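Local coordinates for ribulose bisphosphate carboxylase small chain (Galdieria sulphuraria, PDB 4F0H), which probably stabilises the hexadecameric carboxylase as the small subunit of Rubisco, assembling with large subunits that carry out ribulose bisphosphate carboxylation, at residues 18-23 against 63-68; 35-40 against 49-54; 77-82 against 97-102. All coordinates share one frame; numbering follows the deposited sequence.

Contact 1 of 3, residues 18-23 against 63-68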
loop_
_atom_site.group_PDB
_atom_site.type_symbol
_atom_site.label_atom_id
_atom_site.label_comp_id
_atom_site.label_asym_id
_atom_site.label_seq_id
_atom_site.Cartn_x
_atom_site.Cartn_y
_atom_site.Cartn_z
ATOM N N GLN B 18 23.228 -30.243 -49.344
ATOM C CA GLN B 18 22.461 -30.256 -48.113
ATOM C C GLN B 18 21.419 -29.136 -48.053
ATOM O O GLN B 18 20.268 -29.403 -47.687
ATOM C CB GLN B 18 23.386 -30.250 -46.897
ATOM C CG GLN B 18 24.066 -31.565 -46.783
ATOM C CD GLN B 18 25.073 -31.577 -45.694
ATOM O OE1 GLN B 18 25.966 -30.733 -45.638
ATOM N NE2 GLN B 18 24.919 -32.501 -44.787
ATOM N N ILE B 19 21.779 -27.936 -48.511
ATOM C CA ILE B 19 20.887 -26.822 -48.389
ATOM C C ILE B 19 19.687 -27.104 -49.305
ATOM O O ILE B 19 18.508 -26.956 -48.925
ATOM C CB ILE B 19 21.597 -25.541 -48.768
ATOM C CG1 ILE B 19 22.563 -25.182 -47.631
ATOM C CG2 ILE B 19 20.574 -24.437 -49.004
ATOM C CD1 ILE B 19 23.446 -24.108 -47.934
ATOM N N LYS B 20 20.004 -27.594 -50.487
ATOM C CA LYS B 20 19.022 -27.839 -51.478
ATOM C C LYS B 20 17.972 -28.834 -50.932
ATOM O O LYS B 20 16.790 -28.668 -51.211
ATOM C CB LYS B 20 19.754 -28.336 -52.733
ATOM C CG LYS B 20 18.913 -28.571 -53.905
ATOM C CD LYS B 20 18.438 -29.971 -53.949
ATOM C CE LYS B 20 17.384 -30.135 -55.070
ATOM N NZ LYS B 20 16.831 -31.526 -55.007
ATOM N N LYS B 21 18.399 -29.844 -50.163
ATOM C CA LYS B 21 17.463 -30.797 -49.649
ATOM C C LYS B 21 16.592 -30.164 -48.537
ATOM O O LYS B 21 15.426 -30.525 -48.432
ATOM C CB LYS B 21 18.105 -32.092 -49.174
ATOM C CG LYS B 21 18.945 -32.796 -50.262
ATOM C CD LYS B 21 19.501 -34.161 -49.777
ATOM C CE LYS B 21 20.406 -34.869 -50.871
ATOM N NZ LYS B 21 21.605 -34.105 -51.355
ATOM N N GLN B 22 17.151 -29.226 -47.743
ATOM C CA GLN B 22 16.331 -28.448 -46.821
ATOM C C GLN B 22 15.315 -27.540 -47.543
ATOM O O GLN B 22 14.198 -27.411 -47.075
ATOM C CB GLN B 22 17.158 -27.672 -45.793
ATOM C CG GLN B 22 18.141 -28.489 -44.960
ATOM C CD GLN B 22 17.460 -29.567 -44.193
ATOM O OE1 GLN B 22 16.393 -29.359 -43.579
ATOM N NE2 GLN B 22 18.027 -30.769 -44.272
ATOM N N ILE B 23 15.664 -26.942 -48.667
ATOM C CA ILE B 23 14.649 -26.194 -49.438
ATOM C C ILE B 23 13.501 -27.134 -49.894
ATOM O O ILE B 23 12.319 -26.810 -49.740
ATOM C CB ILE B 23 15.254 -25.517 -50.680
ATOM C CG1 ILE B 23 16.490 -24.678 -50.357
ATOM C CG2 ILE B 23 14.280 -24.592 -51.329
ATOM C CD1 ILE B 23 16.419 -24.094 -49.011
ATOM N N PRO B 63 15.776 -21.105 -57.691
ATOM C CA PRO B 63 15.691 -19.678 -57.456
ATOM C C PRO B 63 16.116 -19.335 -56.019
ATOM O O PRO B 63 16.769 -18.308 -55.780
ATOM C CB PRO B 63 14.208 -19.373 -57.667
ATOM C CG PRO B 63 13.751 -20.421 -58.624
ATOM C CD PRO B 63 14.502 -21.658 -58.208
ATOM N N VAL B 64 15.786 -20.208 -55.090
ATOM C CA VAL B 64 16.169 -20.001 -53.723
ATOM C C VAL B 64 17.712 -20.095 -53.586
ATOM O O VAL B 64 18.331 -19.196 -53.017
ATOM C CB VAL B 64 15.499 -21.037 -52.854
ATOM C CG1 VAL B 64 15.938 -20.888 -51.381
ATOM C CG2 VAL B 64 14.011 -20.920 -53.006
ATOM N N LEU B 65 18.316 -21.169 -54.112
ATOM C CA LEU B 65 19.758 -21.302 -54.057
ATOM C C LEU B 65 20.468 -20.167 -54.758
ATOM O O LEU B 65 21.562 -19.771 -54.361
ATOM C CB LEU B 65 20.215 -22.636 -54.636
ATOM C CG LEU B 65 19.945 -23.838 -53.740
ATOM C CD1 LEU B 65 20.062 -25.129 -54.544
ATOM C CD2 LEU B 65 20.941 -23.855 -52.634
ATOM N N PHE B 66 19.832 -19.589 -55.755
ATOM C CA PHE B 66 20.476 -18.536 -56.470
ATOM C C PHE B 66 20.577 -17.304 -55.628
ATOM O O PHE B 66 21.633 -16.645 -55.605
ATOM C CB PHE B 66 19.729 -18.181 -57.751
ATOM C CG PHE B 66 20.308 -16.987 -58.437
ATOM C CD1 PHE B 66 21.455 -17.106 -59.183
ATOM C CD2 PHE B 66 19.695 -15.732 -58.330
ATOM C CE1 PHE B 66 22.009 -16.009 -59.813
ATOM C CE2 PHE B 66 20.235 -14.602 -58.959
ATOM C CZ PHE B 66 21.407 -14.741 -59.700
ATOM N N GLU B 67 19.467 -16.941 -54.975
ATOM C CA GLU B 67 19.491 -15.848 -54.017
ATOM C C GLU B 67 20.413 -16.086 -52.857
ATOM O O GLU B 67 21.031 -15.160 -52.380
ATOM C CB GLU B 67 18.133 -15.595 -53.464
ATOM C CG GLU B 67 17.165 -15.179 -54.460
ATOM C CD GLU B 67 17.523 -13.867 -55.157
ATOM O OE1 GLU B 67 18.312 -13.002 -54.642
ATOM O OE2 GLU B 67 16.994 -13.708 -56.273
ATOM N N ILE B 68 20.477 -17.309 -52.351
ATOM C CA ILE B 68 21.398 -17.602 -51.237
ATOM C C ILE B 68 22.842 -17.273 -51.655
ATOM O O ILE B 68 23.635 -16.661 -50.917
ATOM C CB ILE B 68 21.345 -19.098 -50.847
ATOM C CG1 ILE B 68 19.961 -19.466 -50.274
ATOM C CG2 ILE B 68 22.476 -19.449 -49.863
ATOM C CD1 ILE B 68 19.919 -20.916 -49.773
#
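Ile19 CG1 lies beside the backbone N (chi1 -73°), which leaves the CG2 methyl anti to that N and facing helix 61-74, while Leu65, its CG beside its own backbone N (chi1 -74°), swings a side chain that starts alongside the interface back into it. The two branches of Leu65 then divide the work. Leu65 CD2 meets Ile19 CG2 at 3.7 Å, and Leu65 CD1 lies against the aliphatic root of Lys20, 3.7 Å from Lys20 CG. Ile19 CG2 is shared, since Ile68 CD1 approaches the same methyl, also to 3.7 Å. These segments belong to the two helices that pack on one face of the small subunit's antiparallel sheet, running at 131° to each other with their short axes 10.4 Å apart at closest approach. Further along helix 16-28, Ile23 and Val64 meet tip to tip, Ile23 CG1 standing 4.0 Å from Val64 CG1. The atoms that meet are all carbon, the aliphatic part of Lys20 included, and the floor of the interface is the sheet: Ile19 and Ile68 both rest on Val100, while Val64 reaches Ile33. Lys20 bends at chi2, which carries its ammonium away from Leu65 to a salt bridge with Asp24 on its own helix.

Contact 2 of 3, residues 35-40 against 49-54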
loop_
_atom_site.group_PDB
_atom_site.type_symbol
_atom_site.label_atom_id
_atom_site.label_comp_id
_atom_site.label_asym_id
_atom_site.label_seq_id
_atom_site.Cartn_x
_atom_site.Cartn_y
_atom_site.Cartn_z
ATOM N N ILE B 35 15.500 -15.087 -46.725
ATOM C CA ILE B 35 16.938 -15.109 -46.571
ATOM C C ILE B 35 17.269 -13.812 -45.791
ATOM O O ILE B 35 16.876 -12.704 -46.208
ATOM C CB ILE B 35 17.631 -15.058 -47.942
ATOM C CG1 ILE B 35 17.516 -16.379 -48.664
ATOM C CG2 ILE B 35 19.173 -14.750 -47.789
ATOM C CD1 ILE B 35 17.762 -16.229 -50.175
ATOM N N GLU B 36 17.978 -13.922 -44.660
ATOM C CA GLU B 36 18.202 -12.744 -43.795
ATOM C C GLU B 36 19.675 -12.756 -43.348
ATOM O O GLU B 36 20.290 -13.845 -43.192
ATOM C CB GLU B 36 17.322 -12.818 -42.583
ATOM C CG GLU B 36 15.834 -13.094 -42.930
ATOM C CD GLU B 36 14.866 -12.989 -41.699
ATOM O OE1 GLU B 36 13.642 -12.931 -41.894
ATOM O OE2 GLU B 36 15.293 -12.934 -40.550
ATOM N N TYR B 37 20.223 -11.585 -43.118
ATOM C CA TYR B 37 21.636 -11.505 -42.828
ATOM C C TYR B 37 21.953 -10.503 -41.716
ATOM O O TYR B 37 21.233 -9.571 -41.495
ATOM C CB TYR B 37 22.433 -11.186 -44.103
ATOM C CG TYR B 37 22.135 -9.840 -44.699
ATOM C CD1 TYR B 37 21.132 -9.668 -45.580
ATOM C CD2 TYR B 37 22.929 -8.743 -44.371
ATOM C CE1 TYR B 37 20.815 -8.428 -46.062
ATOM C CE2 TYR B 37 22.696 -7.520 -44.885
ATOM C CZ TYR B 37 21.642 -7.382 -45.772
ATOM O OH TYR B 37 21.398 -6.172 -46.315
ATOM N N THR B 38 23.039 -10.699 -40.991
ATOM C CA THR B 38 23.293 -9.723 -39.938
ATOM C C THR B 38 24.743 -9.766 -39.563
ATOM O O THR B 38 25.385 -10.805 -39.726
ATOM C CB THR B 38 22.477 -10.017 -38.666
ATOM O OG1 THR B 38 22.520 -8.830 -37.871
ATOM C CG2 THR B 38 23.131 -11.122 -37.831
ATOM N N ASN B 39 25.270 -8.669 -39.022
ATOM C CA ASN B 39 26.595 -8.704 -38.396
ATOM C C ASN B 39 26.525 -8.169 -36.922
ATOM O O ASN B 39 27.518 -7.793 -36.364
ATOM C CB ASN B 39 27.723 -7.988 -39.238
ATOM C CG ASN B 39 27.488 -6.473 -39.444
ATOM O OD1 ASN B 39 26.671 -5.861 -38.793
ATOM N ND2 ASN B 39 28.175 -5.887 -40.463
ATOM N N ASP B 40 25.336 -8.142 -36.310
ATOM C CA ASP B 40 25.268 -8.070 -34.833
ATOM C C ASP B 40 24.699 -9.429 -34.397
ATOM O O ASP B 40 23.488 -9.664 -34.494
ATOM C CB ASP B 40 24.391 -6.916 -34.395
ATOM C CG ASP B 40 24.056 -6.962 -32.915
ATOM O OD1 ASP B 40 24.624 -7.785 -32.189
ATOM O OD2 ASP B 40 23.246 -6.149 -32.462
ATOM N N GLU B 49 18.713 -8.309 -41.121
ATOM C CA GLU B 49 18.366 -7.602 -42.350
ATOM C C GLU B 49 17.782 -8.581 -43.371
ATOM O O GLU B 49 18.187 -9.745 -43.436
ATOM C CB GLU B 49 19.606 -6.933 -42.955
ATOM C CG GLU B 49 20.244 -5.889 -42.042
ATOM C CD GLU B 49 19.227 -4.853 -41.493
ATOM O OE1 GLU B 49 18.494 -4.203 -42.258
ATOM O OE2 GLU B 49 19.208 -4.650 -40.281
ATOM N N MET B 50 16.858 -8.104 -44.177
ATOM C CA MET B 50 16.163 -8.931 -45.168
ATOM C C MET B 50 16.923 -8.871 -46.485
ATOM O O MET B 50 17.263 -7.779 -46.930
ATOM C CB MET B 50 14.805 -8.310 -45.430
ATOM C CG MET B 50 13.795 -8.496 -44.351
ATOM S SD MET B 50 12.079 -8.109 -44.883
ATOM C CE MET B 50 11.527 -9.695 -45.467
ATOM N N TRP B 51 17.202 -10.011 -47.119
ATOM C CA TRP B 51 17.766 -10.011 -48.470
ATOM C C TRP B 51 16.589 -10.130 -49.443
ATOM O O TRP B 51 16.056 -11.217 -49.677
ATOM C CB TRP B 51 18.780 -11.113 -48.661
ATOM C CG TRP B 51 19.331 -11.247 -50.038
ATOM C CD1 TRP B 51 18.901 -12.111 -51.028
ATOM C CD2 TRP B 51 20.391 -10.470 -50.613
ATOM N NE1 TRP B 51 19.652 -11.911 -52.184
ATOM C CE2 TRP B 51 20.568 -10.910 -51.945
ATOM C CE3 TRP B 51 21.217 -9.457 -50.125
ATOM C CZ2 TRP B 51 21.545 -10.348 -52.799
ATOM C CZ3 TRP B 51 22.165 -8.894 -50.967
ATOM C CH2 TRP B 51 22.348 -9.366 -52.275
ATOM N N GLY B 52 16.131 -8.992 -49.978
ATOM C CA GLY B 52 14.835 -9.020 -50.722
ATOM C C GLY B 52 13.637 -9.542 -49.908
ATOM O O GLY B 52 13.676 -9.578 -48.665
ATOM N N LEU B 53 12.566 -9.932 -50.589
ATOM C CA LEU B 53 11.307 -10.311 -49.941
ATOM C C LEU B 53 11.290 -11.835 -49.801
ATOM O O LEU B 53 11.973 -12.514 -50.553
ATOM C CB LEU B 53 10.128 -9.815 -50.817
ATOM C CG LEU B 53 9.988 -8.274 -50.858
ATOM C CD1 LEU B 53 9.192 -7.745 -52.011
ATOM C CD2 LEU B 53 9.323 -7.812 -49.543
ATOM N N PRO B 54 10.523 -12.393 -48.831
ATOM C CA PRO B 54 10.431 -13.870 -48.822
ATOM C C PRO B 54 9.924 -14.431 -50.192
ATOM O O PRO B 54 9.343 -13.700 -50.950
ATOM C CB PRO B 54 9.410 -14.135 -47.697
ATOM C CG PRO B 54 9.414 -12.847 -46.899
ATOM C CD PRO B 54 9.554 -11.789 -47.899
HETATM O O HOH W 1 13.954 -11.811 -46.609
HETATM O O HOH W 2 14.412 -13.514 -48.883
HETATM O O HOH W 3 20.466 -6.419 -38.408
#
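The CB of Glu49 sits over one face of the Tyr37 ring, 3.6 Å from its centroid and only 17° off the ring normal, a CH-pi contact. It is displaced toward the rim, with Tyr37 CZ its nearest ring atom. Tyr37 reaches this place because its CG lies between the backbone N and the carbonyl carbon (chi1 64°), folding the ring back across the neighbouring strand. Next to this pair, Trp51 CB packs on Ile35 CG2 at 3.8 Å, the two side chains running alongside each other. The backbone sets both pairings. Tyr37 and Glu49 form an antiparallel hydrogen-bonded pair, Tyr37 N to Glu49 O and Glu49 N to Tyr37 O each spanning 2.8 Å, and beyond the non-hydrogen-bonded pair Glu36 and Met50, Trp51 N gives a fairly straight bond (165°) to Ile35 O at 2.9 Å. This is the hairpin of strands 32-38 and 49-50, the latter lying at one edge of the sheet within this chain. Around Trp51 to Leu53, one water accepts from Ile35 N and lies within bonding distance of Trp51 O and Leu53 O. Farther out, Trp51 NE1 is held by Glu67 of helix 61-74, and the Tyr37 ring meets Phe78 edge-to-face. The bent Glu49 chain turns its carboxylate away from the ring; Glu49 OE2 accepts a hydrogen bond from a water 2.9 Å away that also bonds Thr38 OG1, and an aromatic side chain of another protein's chain is hydrogen-bonded to this oxygen too. Glu49 CB thus packs on the tyrosine while the carboxylate, so bonded, probably contributes to the subunit interface.

Contact 3 of 3, residues 77-82 against 97-102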
loop_
_atom_site.group_PDB
_atom_site.type_symbol
_atom_site.label_atom_id
_atom_site.label_comp_id
_atom_site.label_asym_id
_atom_site.label_seq_id
_atom_site.Cartn_x
_atom_site.Cartn_y
_atom_site.Cartn_z
ATOM N N ASN B 77 30.948 -11.621 -45.471
ATOM C CA ASN B 77 31.386 -11.549 -44.057
ATOM C C ASN B 77 30.288 -11.130 -43.031
ATOM O O ASN B 77 30.530 -10.410 -42.038
ATOM C CB ASN B 77 32.607 -10.656 -43.953
ATOM C CG ASN B 77 32.298 -9.262 -44.283
ATOM O OD1 ASN B 77 31.349 -8.972 -45.041
ATOM N ND2 ASN B 77 33.068 -8.351 -43.707
ATOM N N PHE B 78 29.091 -11.604 -43.310
ATOM C CA PHE B 78 27.926 -11.488 -42.457
ATOM C C PHE B 78 27.494 -12.903 -42.187
ATOM O O PHE B 78 27.757 -13.791 -43.019
ATOM C CB PHE B 78 26.814 -10.835 -43.269
ATOM C CG PHE B 78 26.955 -9.329 -43.404
ATOM C CD1 PHE B 78 27.841 -8.785 -44.357
ATOM C CD2 PHE B 78 26.186 -8.460 -42.592
ATOM C CE1 PHE B 78 28.005 -7.378 -44.513
ATOM C CE2 PHE B 78 26.328 -7.032 -42.734
ATOM C CZ PHE B 78 27.258 -6.503 -43.709
ATOM N N TYR B 79 26.797 -13.134 -41.074
ATOM C CA TYR B 79 25.957 -14.359 -40.906
ATOM C C TYR B 79 24.779 -14.202 -41.801
ATOM O O TYR B 79 24.250 -13.054 -41.933
ATOM C CB TYR B 79 25.402 -14.442 -39.469
ATOM C CG TYR B 79 26.468 -14.833 -38.501
ATOM C CD1 TYR B 79 26.727 -16.151 -38.210
ATOM C CD2 TYR B 79 27.264 -13.861 -37.913
ATOM C CE1 TYR B 79 27.788 -16.466 -37.389
ATOM C CE2 TYR B 79 28.297 -14.186 -37.064
ATOM C CZ TYR B 79 28.568 -15.503 -36.825
ATOM O OH TYR B 79 29.601 -15.821 -35.906
ATOM N N ILE B 80 24.330 -15.320 -42.375
ATOM C CA ILE B 80 23.167 -15.370 -43.306
ATOM C C ILE B 80 22.435 -16.621 -42.935
ATOM O O ILE B 80 23.058 -17.727 -42.781
ATOM C CB ILE B 80 23.644 -15.473 -44.818
ATOM C CG1 ILE B 80 24.683 -14.359 -45.150
ATOM C CG2 ILE B 80 22.468 -15.551 -45.787
ATOM C CD1 ILE B 80 25.224 -14.394 -46.635
ATOM N N LYS B 81 21.109 -16.492 -42.819
ATOM C CA LYS B 81 20.275 -17.607 -42.506
ATOM C C LYS B 81 19.095 -17.746 -43.422
ATOM O O LYS B 81 18.643 -16.781 -44.056
ATOM C CB LYS B 81 19.757 -17.544 -41.065
ATOM C CG LYS B 81 19.003 -16.239 -40.736
ATOM C CD LYS B 81 18.500 -16.264 -39.304
ATOM C CE LYS B 81 17.388 -15.245 -39.036
ATOM N NZ LYS B 81 17.390 -14.977 -37.570
ATOM N N VAL B 82 18.562 -18.961 -43.455
ATOM C CA VAL B 82 17.372 -19.175 -44.254
ATOM C C VAL B 82 16.266 -19.461 -43.311
ATOM O O VAL B 82 16.490 -20.188 -42.325
ATOM C CB VAL B 82 17.560 -20.351 -45.261
ATOM C CG1 VAL B 82 16.267 -20.562 -46.026
ATOM C CG2 VAL B 82 18.667 -19.990 -46.247
ATOM N N SER B 97 14.939 -22.421 -39.144
ATOM C CA SER B 97 15.884 -21.260 -39.360
ATOM C C SER B 97 17.324 -21.763 -39.184
ATOM O O SER B 97 17.689 -22.204 -38.102
ATOM C CB SER B 97 15.560 -20.160 -38.372
ATOM O OG SER B 97 16.526 -19.133 -38.333
ATOM N N PHE B 98 18.127 -21.772 -40.259
ATOM C CA PHE B 98 19.474 -22.291 -40.121
ATOM C C PHE B 98 20.480 -21.417 -40.881
ATOM O O PHE B 98 20.183 -20.706 -41.904
ATOM C CB PHE B 98 19.523 -23.755 -40.596
ATOM C CG PHE B 98 19.073 -23.922 -41.995
ATOM C CD1 PHE B 98 17.740 -24.141 -42.283
ATOM C CD2 PHE B 98 19.989 -23.850 -43.049
ATOM C CE1 PHE B 98 17.319 -24.295 -43.586
ATOM C CE2 PHE B 98 19.568 -23.994 -44.355
ATOM C CZ PHE B 98 18.210 -24.204 -44.620
ATOM N N ILE B 99 21.689 -21.475 -40.374
ATOM C CA ILE B 99 22.763 -20.699 -40.871
ATOM C C ILE B 99 23.334 -21.331 -42.151
ATOM O O ILE B 99 23.597 -22.546 -42.212
ATOM C CB ILE B 99 23.918 -20.587 -39.842
ATOM C CG1 ILE B 99 23.423 -20.052 -38.503
ATOM C CG2 ILE B 99 25.052 -19.706 -40.372
ATOM C CD1 ILE B 99 23.070 -18.692 -38.522
ATOM N N VAL B 100 23.524 -20.469 -43.160
ATOM C CA VAL B 100 24.133 -20.846 -44.479
ATOM C C VAL B 100 25.369 -20.028 -44.804
ATOM O O VAL B 100 26.012 -20.209 -45.856
ATOM C CB VAL B 100 23.147 -20.681 -45.646
ATOM C CG1 VAL B 100 21.975 -21.548 -45.470
ATOM C CG2 VAL B 100 22.742 -19.185 -45.800
ATOM N N ASN B 101 25.683 -19.072 -43.947
ATOM C CA ASN B 101 26.995 -18.425 -44.044
ATOM C C ASN B 101 27.448 -17.868 -42.735
ATOM O O ASN B 101 26.662 -17.187 -42.076
ATOM C CB ASN B 101 26.900 -17.294 -45.045
ATOM C CG ASN B 101 28.251 -16.747 -45.432
ATOM O OD1 ASN B 101 28.615 -15.642 -45.041
ATOM N ND2 ASN B 101 29.005 -17.510 -46.193
ATOM N N ARG B 102 28.726 -18.088 -42.385
ATOM C CA ARG B 102 29.345 -17.472 -41.197
ATOM C C ARG B 102 30.531 -16.627 -41.598
ATOM O O ARG B 102 31.216 -16.953 -42.534
ATOM C CB ARG B 102 29.883 -18.550 -40.252
ATOM C CG ARG B 102 28.810 -19.473 -39.781
ATOM C CD ARG B 102 29.408 -20.729 -39.058
ATOM N NE ARG B 102 28.255 -21.537 -38.648
ATOM C CZ ARG B 102 27.570 -21.364 -37.542
ATOM N NH1 ARG B 102 27.956 -20.475 -36.634
ATOM N NH2 ARG B 102 26.525 -22.136 -37.340
HETATM O O HOH W 4 30.122 -18.850 -35.746
HETATM O O HOH W 5 15.607 -17.014 -36.711
#
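A classic beta bulge interrupts the hairpin of strands 79-86 and 93-101, with Val100 and Asn101 paired opposite the single residue Ile80. Ile80 O is gripped twice: Val100 N donates an almost straight bond of 2.8 Å to it, and Asn101 N a longer one of 3.2 Å. In return Ile80 N bonds to Asn101 O, and past the bulge Val82 and Phe98 resume as a regular hydrogen-bonded pair. The chain turns a corner at Val100. With its CG1 beside the backbone N (chi1 -61°), this valine divides its methyls between two neighbours: Val100 CG2 packs on Ile80 CG2 at 3.6 Å, while Val100 CG1 lies 3.7 Å from Val82 CG2. In both cases the side chains are nearly perpendicular. These residues form the helix-facing side of the four-stranded antiparallel sheet of the small subunit, where Ile80 and Val82 meet helix 61-74 and Phe98 meets Gln22 of helix 16-28. In Phe98, chi1 of 58° swings the ring back over the neighbouring strand, where Val82 CB lies over one face, 4.0 Å from Phe98 CZ. On the side of the sheet that carries Lys81 and Ile99, the extended Lys81 chain runs past Ser97, and a water that accepts from Lys81 NZ at 2.8 Å also bonds Ser97 OG; the ammonium makes a cation-pi contact with Trp48 as well. Near the end of the hairpin Tyr79 CE1 touches Arg102 CG, with the ring and guanidinium planes nearly perpendicular (88°). A second water joins Tyr79 OH to Arg102 NH1, and those polar ends are further held by Glu106 and the carbonyl of Ile3.

In the fold
From the N terminus, helix 16-28 comes first, and contact 1 closes when helix 61-74 packs against it. Within that long loop the chain lays down strand 32-38 and doubles back through strand 49-50, so contact 2 opens and closes inside contact 1. Helix 61-74 then leads into strand 79-86, and contact 3 follows both in series, closing a short hairpin with strand 93-101. No contact crosses another along the chain. In space, strands 32-38 and 79-86 are neighbours, which fuses the two hairpins into one sheet, with Glu36 O bonded to Lys81 N, while the helix pair packs over that sheet.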